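Local coordinates for amine Dehydrogenase (Pseudomonas putida, PDB 1JMX), which probably takes part in the oxidative deamination of primary amines as a subunit with a seven-bladed beta-propeller fold, in a complex containing heme c, at residues D230-Y235 with T247-L253; D266-I270 with Y280-Q284. All blocks are in the same frame, centred on the assembly; numbering follows the deposited sequence.

Contact 1: D230-Y235 with T247-L253; sequences DLLYGY and TQEFADL
In the beta-propeller, this antiparallel hairpin of strands 230-239 and 245-250 belongs to a three-stranded blade, and it illustrates how one extra residue changes the pairing of two strands. Gly234 stands across from Glu249, yet Leu232 stands across from Asp252, so the register slips by one residue around Phe250 and Ala251, where the second strand turns a corner. Both ends remain bonded. Tyr235 and Gln248 exchange two backbone hydrogen bonds, whereas beyond the slip Tyr233 N gives a nearly straight one to Ala251 O (2.9 Å, 170° at the hydrogen) and Leu253 N reaches Leu231 O at 2.7 Å. The cost is Ala251 N, which is buried without a partner.

At the slip Phe250 N is bonded to Tyr233 O, and the Phe250 CG sits between the backbone N and the carbonyl carbon (chi1 62°), which folds the ring back over the neighbouring strand. Tyr233 CB lies over one face of this ring, 4.0 Å from Phe250 CZ, while the edge carries Phe250 CE2 to within 3.4 Å of Gly234 O. Leu253 CG packs obliquely on the Tyr233 ring at 3.8 Å from Tyr233 CE1, and the tyrosine hydroxyl is bonded to Tyr257 N. Side by side with Leu231, Leu253 also touches an aromatic side chain of another protein chain.

Glu249 leaves by the sheet face opposite that of Tyr233, where its carboxylate is held by Arg189 and Tyr214. At the far end two acidic groups meet with their planes 29° apart. Arg218 forms a salt bridge with Asp230 OD2 and would partly offset the negative charge there; Asp230 OD1 approaches Asp252 OD2 to 2.7 Å.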
ATOM      1  N   ASP B 230       4.347 -25.519 -10.642  1.00 38.64           N
ATOM      2  CA  ASP B 230       5.757 -25.165 -10.758  1.00 35.99           C
ATOM      3  C   ASP B 230       5.968 -23.839 -11.501  1.00 32.25           C
ATOM      4  O   ASP B 230       5.626 -23.711 -12.680  1.00 31.52           O
ATOM      5  CB  ASP B 230       6.483 -26.299 -11.496  1.00 40.21           C
ATOM      6  CG  ASP B 230       7.971 -26.312 -11.238  1.00 43.26           C
ATOM      7  OD1 ASP B 230       8.405 -25.726 -10.218  1.00 45.67           O
ATOM      8  OD2 ASP B 230       8.707 -26.929 -12.048  1.00 46.03           O
ATOM      9  N   LEU B 231       6.577 -22.875 -10.822  1.00 27.86           N
ATOM     10  CA  LEU B 231       6.828 -21.572 -11.420  1.00 24.22           C
ATOM     11  C   LEU B 231       8.003 -21.550 -12.379  1.00 21.31           C
ATOM     12  O   LEU B 231       9.122 -21.870 -12.002  1.00 20.24           O
ATOM     13  CB  LEU B 231       7.012 -20.503 -10.341  1.00 25.56           C
ATOM     14  CG  LEU B 231       5.724 -19.896  -9.776  1.00 27.28           C
ATOM     15  CD1 LEU B 231       6.064 -18.810  -8.750  1.00 27.63           C
ATOM     16  CD2 LEU B 231       4.882 -19.307 -10.919  1.00 27.80           C
ATOM     17  N   LEU B 232       7.743 -21.114 -13.608  1.00 19.04           N
ATOM     18  CA  LEU B 232       8.766 -21.042 -14.646  1.00 18.60           C
ATOM     19  C   LEU B 232       8.856 -19.652 -15.280  1.00 18.47           C
ATOM     20  O   LEU B 232       7.887 -18.890 -15.280  1.00 18.14           O
ATOM     21  CB  LEU B 232       8.442 -22.044 -15.759  1.00 18.53           C
ATOM     22  CG  LEU B 232       8.264 -23.516 -15.398  1.00 20.22           C
ATOM     23  CD1 LEU B 232       7.455 -24.213 -16.467  1.00 20.37           C
ATOM     24  CD2 LEU B 232       9.624 -24.179 -15.228  1.00 19.76           C
ATOM     25  N   TYR B 233      10.033 -19.322 -15.800  1.00 16.64           N
ATOM     26  CA  TYR B 233      10.223 -18.064 -16.502  1.00 17.22           C
ATOM     27  C   TYR B 233      10.308 -18.417 -17.977  1.00 17.22           C
ATOM     28  O   TYR B 233      10.886 -19.437 -18.357  1.00 16.86           O
ATOM     29  CB  TYR B 233      11.497 -17.344 -16.071  1.00 15.83           C
ATOM     30  CG  TYR B 233      11.226 -16.051 -15.327  1.00 16.75           C
ATOM     31  CD1 TYR B 233      11.477 -15.950 -13.963  1.00 14.59           C
ATOM     32  CD2 TYR B 233      10.677 -14.942 -15.978  1.00 16.34           C
ATOM     33  CE1 TYR B 233      11.188 -14.793 -13.263  1.00 16.03           C
ATOM     34  CE2 TYR B 233      10.380 -13.773 -15.279  1.00 15.84           C
ATOM     35  CZ  TYR B 233      10.638 -13.709 -13.920  1.00 14.96           C
ATOM     36  OH  TYR B 233      10.326 -12.586 -13.196  1.00 14.91           O
ATOM     37  N   GLY B 234       9.677 -17.596 -18.799  1.00 17.17           N
ATOM     38  CA  GLY B 234       9.691 -17.830 -20.221  1.00 16.26           C
ATOM     39  C   GLY B 234      10.136 -16.599 -20.976  1.00 16.70           C
ATOM     40  O   GLY B 234      10.287 -15.506 -20.417  1.00 17.02           O
ATOM     41  N   TYR B 235      10.337 -16.794 -22.269  1.00 16.42           N
ATOM     42  CA  TYR B 235      10.763 -15.748 -23.166  1.00 17.02           C
ATOM     43  C   TYR B 235       9.861 -15.839 -24.386  1.00 17.88           C
ATOM     44  O   TYR B 235       9.642 -16.915 -24.945  1.00 16.80           O
ATOM     45  CB  TYR B 235      12.207 -15.986 -23.584  1.00 18.28           C
ATOM     46  CG  TYR B 235      12.802 -14.914 -24.453  1.00 20.19           C
ATOM     47  CD1 TYR B 235      13.255 -13.723 -23.897  1.00 20.83           C
ATOM     48  CD2 TYR B 235      13.003 -15.123 -25.814  1.00 20.23           C
ATOM     49  CE1 TYR B 235      13.910 -12.772 -24.666  1.00 23.02           C
ATOM     50  CE2 TYR B 235      13.658 -14.172 -26.596  1.00 23.68           C
ATOM     51  CZ  TYR B 235      14.114 -13.004 -26.013  1.00 23.33           C
ATOM     52  OH  TYR B 235      14.827 -12.084 -26.751  1.00 27.28           O
ATOM     53  N   THR B 247       8.109 -18.657 -28.266  1.00 22.58           N
ATOM     54  CA  THR B 247       7.976 -18.675 -26.816  1.00 22.00           C
ATOM     55  C   THR B 247       8.716 -19.902 -26.301  1.00 23.24           C
ATOM     56  O   THR B 247       8.816 -20.914 -27.004  1.00 23.42           O
ATOM     57  CB  THR B 247       6.515 -18.808 -26.356  1.00 20.78           C
ATOM     58  OG1 THR B 247       6.022 -20.103 -26.719  1.00 19.32           O
ATOM     59  CG2 THR B 247       5.641 -17.726 -26.974  1.00 21.13           C
ATOM     60  N   GLN B 248       9.236 -19.815 -25.081  1.00 22.91           N
ATOM     61  CA  GLN B 248       9.935 -20.938 -24.487  1.00 23.98           C
ATOM     62  C   GLN B 248      10.407 -20.651 -23.070  1.00 23.69           C
ATOM     63  O   GLN B 248      11.003 -19.601 -22.809  1.00 24.88           O
ATOM     64  CB  GLN B 248      11.118 -21.370 -25.360  1.00 26.04           C
ATOM     65  CG  GLN B 248      12.457 -20.750 -25.024  1.00 28.28           C
ATOM     66  CD  GLN B 248      13.557 -21.791 -25.049  1.00 31.27           C
ATOM     67  OE1 GLN B 248      14.033 -22.185 -26.120  1.00 31.82           O
ATOM     68  NE2 GLN B 248      13.933 -22.286 -23.870  1.00 32.34           N
ATOM     69  N   GLU B 249      10.119 -21.574 -22.155  1.00 22.67           N
ATOM     70  CA  GLU B 249      10.545 -21.429 -20.765  1.00 23.00           C
ATOM     71  C   GLU B 249      12.037 -21.756 -20.687  1.00 23.69           C
ATOM     72  O   GLU B 249      12.504 -22.701 -21.333  1.00 24.42           O
ATOM     73  CB  GLU B 249       9.740 -22.353 -19.856  1.00 22.62           C
ATOM     74  CG  GLU B 249       8.261 -22.017 -19.789  1.00 23.24           C
ATOM     75  CD  GLU B 249       7.520 -22.348 -21.069  1.00 25.00           C
ATOM     76  OE1 GLU B 249       7.784 -23.420 -21.656  1.00 28.08           O
ATOM     77  OE2 GLU B 249       6.663 -21.549 -21.490  1.00 24.28           O
ATOM     78  N   PHE B 250      12.790 -20.966 -19.922  1.00 23.39           N
ATOM     79  CA  PHE B 250      14.236 -21.173 -19.810  1.00 23.00           C
ATOM     80  C   PHE B 250      14.793 -21.406 -18.403  1.00 22.87           C
ATOM     81  O   PHE B 250      16.009 -21.409 -18.210  1.00 20.96           O
ATOM     82  CB  PHE B 250      14.990 -20.008 -20.472  1.00 21.39           C
ATOM     83  CG  PHE B 250      14.725 -18.666 -19.841  1.00 19.83           C
ATOM     84  CD1 PHE B 250      15.540 -18.191 -18.815  1.00 19.95           C
ATOM     85  CD2 PHE B 250      13.678 -17.865 -20.287  1.00 19.10           C
ATOM     86  CE1 PHE B 250      15.317 -16.940 -18.245  1.00 19.48           C
ATOM     87  CE2 PHE B 250      13.447 -16.608 -19.721  1.00 18.02           C
ATOM     88  CZ  PHE B 250      14.269 -16.147 -18.699  1.00 18.56           C
ATOM     89  N   ALA B 251      13.910 -21.610 -17.431  1.00 24.52           N
ATOM     90  CA  ALA B 251      14.350 -21.818 -16.057  1.00 25.68           C
ATOM     91  C   ALA B 251      13.210 -21.870 -15.052  1.00 26.21           C
ATOM     92  O   ALA B 251      12.152 -21.271 -15.255  1.00 25.77           O
ATOM     93  CB  ALA B 251      15.305 -20.702 -15.652  1.00 25.61           C
ATOM     94  N   ASP B 252      13.429 -22.595 -13.961  1.00 26.25           N
ATOM     95  CA  ASP B 252      12.436 -22.645 -12.909  1.00 27.44           C
ATOM     96  C   ASP B 252      12.663 -21.352 -12.135  1.00 25.11           C
ATOM     97  O   ASP B 252      13.803 -20.955 -11.896  1.00 23.79           O
ATOM     98  CB  ASP B 252      12.629 -23.853 -11.984  1.00 32.03           C
ATOM     99  CG  ASP B 252      11.558 -23.923 -10.900  1.00 37.50           C
ATOM    100  OD1 ASP B 252      11.846 -23.557  -9.739  1.00 41.50           O
ATOM    101  OD2 ASP B 252      10.407 -24.302 -11.216  1.00 39.73           O
ATOM    102  N   LEU B 253      11.575 -20.668 -11.816  1.00 22.81           N
ATOM    103  CA  LEU B 253      11.629 -19.410 -11.086  1.00 22.74           C
ATOM    104  C   LEU B 253      12.108 -19.549  -9.634  1.00 22.67           C
ATOM    105  O   LEU B 253      11.447 -20.185  -8.810  1.00 22.97           O
ATOM    106  CB  LEU B 253      10.243 -18.759 -11.119  1.00 21.27           C
ATOM    107  CG  LEU B 253      10.006 -17.305 -10.701  1.00 20.90           C
ATOM    108  CD1 LEU B 253       8.613 -16.908 -11.146  1.00 19.85           C
ATOM    109  CD2 LEU B 253      10.164 -17.113  -9.196  1.00 21.00           C
TER

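Contact 2: D266-I270 with Y280-Q284; sequences DPNQI and YDLKQ
A four-stranded propeller blade supplies this hairpin, strands 269-274 and 276-281, and the contact lies at the end away from its connecting turn, with Ile270 and Leu282 packed inside and Asn268 meeting Asp281 and Lys283 at the exposed margin. The inner half is tight. Ile270 and Tyr280 are paired by two backbone hydrogen bonds, and next to them Leu282 crosses Ile270 at about a right angle. Leu282 CD2 presses on Ile270 CB at 3.4 Å and is equally close to Ile270 CG2, nearer than carbons usually come. Ile270 CG2 also meets Tyr280 CB at 3.7 Å, while the tyrosine hydroxyl is bonded to Tyr257.

Toward the outside, polar bonds replace packing. The chain enters through a type I turn from Asp266 to Gln269, in which Asp266 OD2 accepts from Asn268 N as an Asx turn. Asn268 O then receives Leu282 N nearly straight (2.8 Å, 172°). With CG anti to its own backbone N (chi1 179°), the Asn268 side chain reaches across to the other segment and uses both ends of its amide. Asn268 OD1 accepts from Lys283 N at 3.0 Å, and Asn268 ND2 donates to Asp281 OD1, a pair of bonds that fixes which way the amide is flipped. The long chain of Lys283 runs off from this margin. Asp281 OD1 is the acceptor that ties the corner together: Asn268 ND2 and Gln284 N, the latter 2.9 Å from Asp281 OD1, come to it from opposite faces of the carboxylate plane.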
ATOM      1  N   ASP B 266      25.787 -14.564 -28.543  1.00 27.96           N
ATOM      2  CA  ASP B 266      25.369 -15.953 -28.395  1.00 27.95           C
ATOM      3  C   ASP B 266      23.906 -15.899 -27.970  1.00 28.60           C
ATOM      4  O   ASP B 266      23.582 -15.557 -26.823  1.00 29.09           O
ATOM      5  CB  ASP B 266      26.215 -16.712 -27.367  1.00 28.43           C
ATOM      6  CG  ASP B 266      25.816 -18.188 -27.241  1.00 28.21           C
ATOM      7  OD1 ASP B 266      26.343 -18.867 -26.343  1.00 30.43           O
ATOM      8  OD2 ASP B 266      24.979 -18.687 -28.017  1.00 30.66           O
ATOM      9  N   PRO B 267      23.000 -16.197 -28.915  1.00 28.02           N
ATOM     10  CA  PRO B 267      21.548 -16.202 -28.728  1.00 27.79           C
ATOM     11  C   PRO B 267      21.046 -17.289 -27.791  1.00 27.31           C
ATOM     12  O   PRO B 267      19.898 -17.256 -27.361  1.00 27.87           O
ATOM     13  CB  PRO B 267      21.031 -16.414 -30.148  1.00 28.48           C
ATOM     14  CG  PRO B 267      22.082 -17.284 -30.748  1.00 29.09           C
ATOM     15  CD  PRO B 267      23.344 -16.580 -30.295  1.00 27.87           C
ATOM     16  N   ASN B 268      21.886 -18.275 -27.506  1.00 25.69           N
ATOM     17  CA  ASN B 268      21.478 -19.344 -26.610  1.00 25.28           C
ATOM     18  C   ASN B 268      21.591 -18.888 -25.150  1.00 23.88           C
ATOM     19  O   ASN B 268      21.230 -19.614 -24.224  1.00 24.01           O
ATOM     20  CB  ASN B 268      22.321 -20.592 -26.849  1.00 27.08           C
ATOM     21  CG  ASN B 268      21.948 -21.726 -25.919  1.00 29.42           C
ATOM     22  OD1 ASN B 268      20.902 -22.360 -26.084  1.00 31.40           O
ATOM     23  ND2 ASN B 268      22.778 -21.956 -24.903  1.00 31.00           N
ATOM     24  N   GLN B 269      22.097 -17.681 -24.950  1.00 22.00           N
ATOM     25  CA  GLN B 269      22.242 -17.151 -23.613  1.00 21.11           C
ATOM     26  C   GLN B 269      21.302 -15.982 -23.433  1.00 20.35           C
ATOM     27  O   GLN B 269      21.273 -15.070 -24.256  1.00 19.77           O
ATOM     28  CB  GLN B 269      23.671 -16.681 -23.378  1.00 22.06           C
ATOM     29  CG  GLN B 269      24.727 -17.755 -23.547  1.00 24.31           C
ATOM     30  CD  GLN B 269      26.122 -17.218 -23.292  1.00 26.91           C
ATOM     31  OE1 GLN B 269      26.402 -16.038 -23.540  1.00 28.92           O
ATOM     32  NE2 GLN B 269      27.006 -18.078 -22.788  1.00 28.20           N
ATOM     33  N   ILE B 270      20.500 -16.048 -22.376  1.00 20.78           N
ATOM     34  CA  ILE B 270      19.570 -14.982 -22.042  1.00 20.96           C
ATOM     35  C   ILE B 270      19.955 -14.422 -20.664  1.00 19.14           C
ATOM     36  O   ILE B 270      20.269 -15.176 -19.736  1.00 18.82           O
ATOM     37  CB  ILE B 270      18.098 -15.469 -22.053  1.00 22.70           C
ATOM     38  CG1 ILE B 270      17.152 -14.269 -21.895  1.00 23.59           C
ATOM     39  CG2 ILE B 270      17.869 -16.508 -20.960  1.00 23.64           C
ATOM     40  CD1 ILE B 270      15.709 -14.608 -22.038  1.00 23.59           C
ATOM     41  N   TYR B 280      21.490 -17.330 -18.258  1.00 17.28           N
ATOM     42  CA  TYR B 280      20.908 -18.647 -18.479  1.00 18.64           C
ATOM     43  C   TYR B 280      21.229 -19.281 -19.815  1.00 20.79           C
ATOM     44  O   TYR B 280      21.426 -18.594 -20.819  1.00 21.87           O
ATOM     45  CB  TYR B 280      19.387 -18.597 -18.354  1.00 16.82           C
ATOM     46  CG  TYR B 280      18.908 -18.449 -16.949  1.00 15.94           C
ATOM     47  CD1 TYR B 280      18.847 -17.198 -16.345  1.00 14.97           C
ATOM     48  CD2 TYR B 280      18.541 -19.560 -16.207  1.00 14.56           C
ATOM     49  CE1 TYR B 280      18.437 -17.057 -15.030  1.00 15.50           C
ATOM     50  CE2 TYR B 280      18.130 -19.433 -14.890  1.00 16.10           C
ATOM     51  CZ  TYR B 280      18.082 -18.178 -14.306  1.00 16.25           C
ATOM     52  OH  TYR B 280      17.705 -18.053 -12.997  1.00 16.00           O
ATOM     53  N   ASP B 281      21.190 -20.609 -19.823  1.00 21.62           N
ATOM     54  CA  ASP B 281      21.420 -21.396 -21.018  1.00 22.30           C
ATOM     55  C   ASP B 281      20.008 -21.770 -21.458  1.00 22.33           C
ATOM     56  O   ASP B 281      19.326 -22.507 -20.756  1.00 21.39           O
ATOM     57  CB  ASP B 281      22.208 -22.655 -20.656  1.00 23.97           C
ATOM     58  CG  ASP B 281      22.668 -23.423 -21.867  1.00 24.22           C
ATOM     59  OD1 ASP B 281      21.821 -23.795 -22.707  1.00 22.76           O
ATOM     60  OD2 ASP B 281      23.889 -23.656 -21.973  1.00 25.98           O
ATOM     61  N   LEU B 282      19.552 -21.214 -22.579  1.00 24.45           N
ATOM     62  CA  LEU B 282      18.201 -21.489 -23.085  1.00 26.34           C
ATOM     63  C   LEU B 282      17.964 -22.964 -23.392  1.00 28.40           C
ATOM     64  O   LEU B 282      16.933 -23.529 -23.023  1.00 29.35           O
ATOM     65  CB  LEU B 282      17.910 -20.695 -24.366  1.00 26.07           C
ATOM     66  CG  LEU B 282      17.369 -19.265 -24.380  1.00 25.50           C
ATOM     67  CD1 LEU B 282      16.067 -19.165 -23.608  1.00 25.26           C
ATOM     68  CD2 LEU B 282      18.402 -18.340 -23.823  1.00 27.73           C
ATOM     69  N   LYS B 283      18.889 -23.554 -24.142  1.00 30.96           N
ATOM     70  CA  LYS B 283      18.796 -24.958 -24.538  1.00 33.58           C
ATOM     71  C   LYS B 283      18.664 -25.855 -23.301  1.00 32.81           C
ATOM     72  O   LYS B 283      17.674 -26.589 -23.148  1.00 32.77           O
ATOM     73  CB  LYS B 283      20.040 -25.347 -25.365  1.00 36.16           C
ATOM     74  CG  LYS B 283      20.030 -26.778 -25.919  1.00 41.08           C
ATOM     75  CD  LYS B 283      21.340 -27.128 -26.663  1.00 44.20           C
ATOM     76  CE  LYS B 283      22.418 -27.763 -25.758  1.00 46.25           C
ATOM     77  NZ  LYS B 283      22.115 -29.189 -25.368  1.00 47.31           N
ATOM     78  N   GLN B 284      19.623 -25.718 -22.387  1.00 32.29           N
ATOM     79  CA  GLN B 284      19.654 -26.512 -21.163  1.00 32.31           C
ATOM     80  C   GLN B 284      18.697 -26.075 -20.065  1.00 31.25           C
ATOM     81  O   GLN B 284      18.521 -26.802 -19.089  1.00 31.51           O
ATOM     82  CB  GLN B 284      21.076 -26.574 -20.603  1.00 34.15           C
ATOM     83  CG  GLN B 284      22.081 -27.219 -21.555  1.00 38.73           C
ATOM     84  CD  GLN B 284      23.365 -27.646 -20.856  1.00 41.38           C
ATOM     85  OE1 GLN B 284      23.540 -28.828 -20.521  1.00 43.54           O
ATOM     86  NE2 GLN B 284      24.266 -26.689 -20.623  1.00 42.40           N
TER

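Contacts 1 and 2 follow one another along the chain, the first closing before the second opens, and each lies in its own antiparallel sheet: the three-stranded blade 209-250 and the four-stranded blade 257-292. Their centres are about 12 Å apart, on the same side of the chain's centre. Side chains of 230-235 and 247-253 pack on those of 266-270 and 280-284, as successive propeller blades do. Tyr235 CD1 meets Ile270 CD1, and Ala251 CB meets Tyr280 CE2, both pairs closer than carbons usually come. Phe250 of contact 1 fits against Leu282 and meets the Tyr280 ring edge-to-face, making the seam between blades largely apolar, with a weak bond from Gln248 NE2 to Leu282 O.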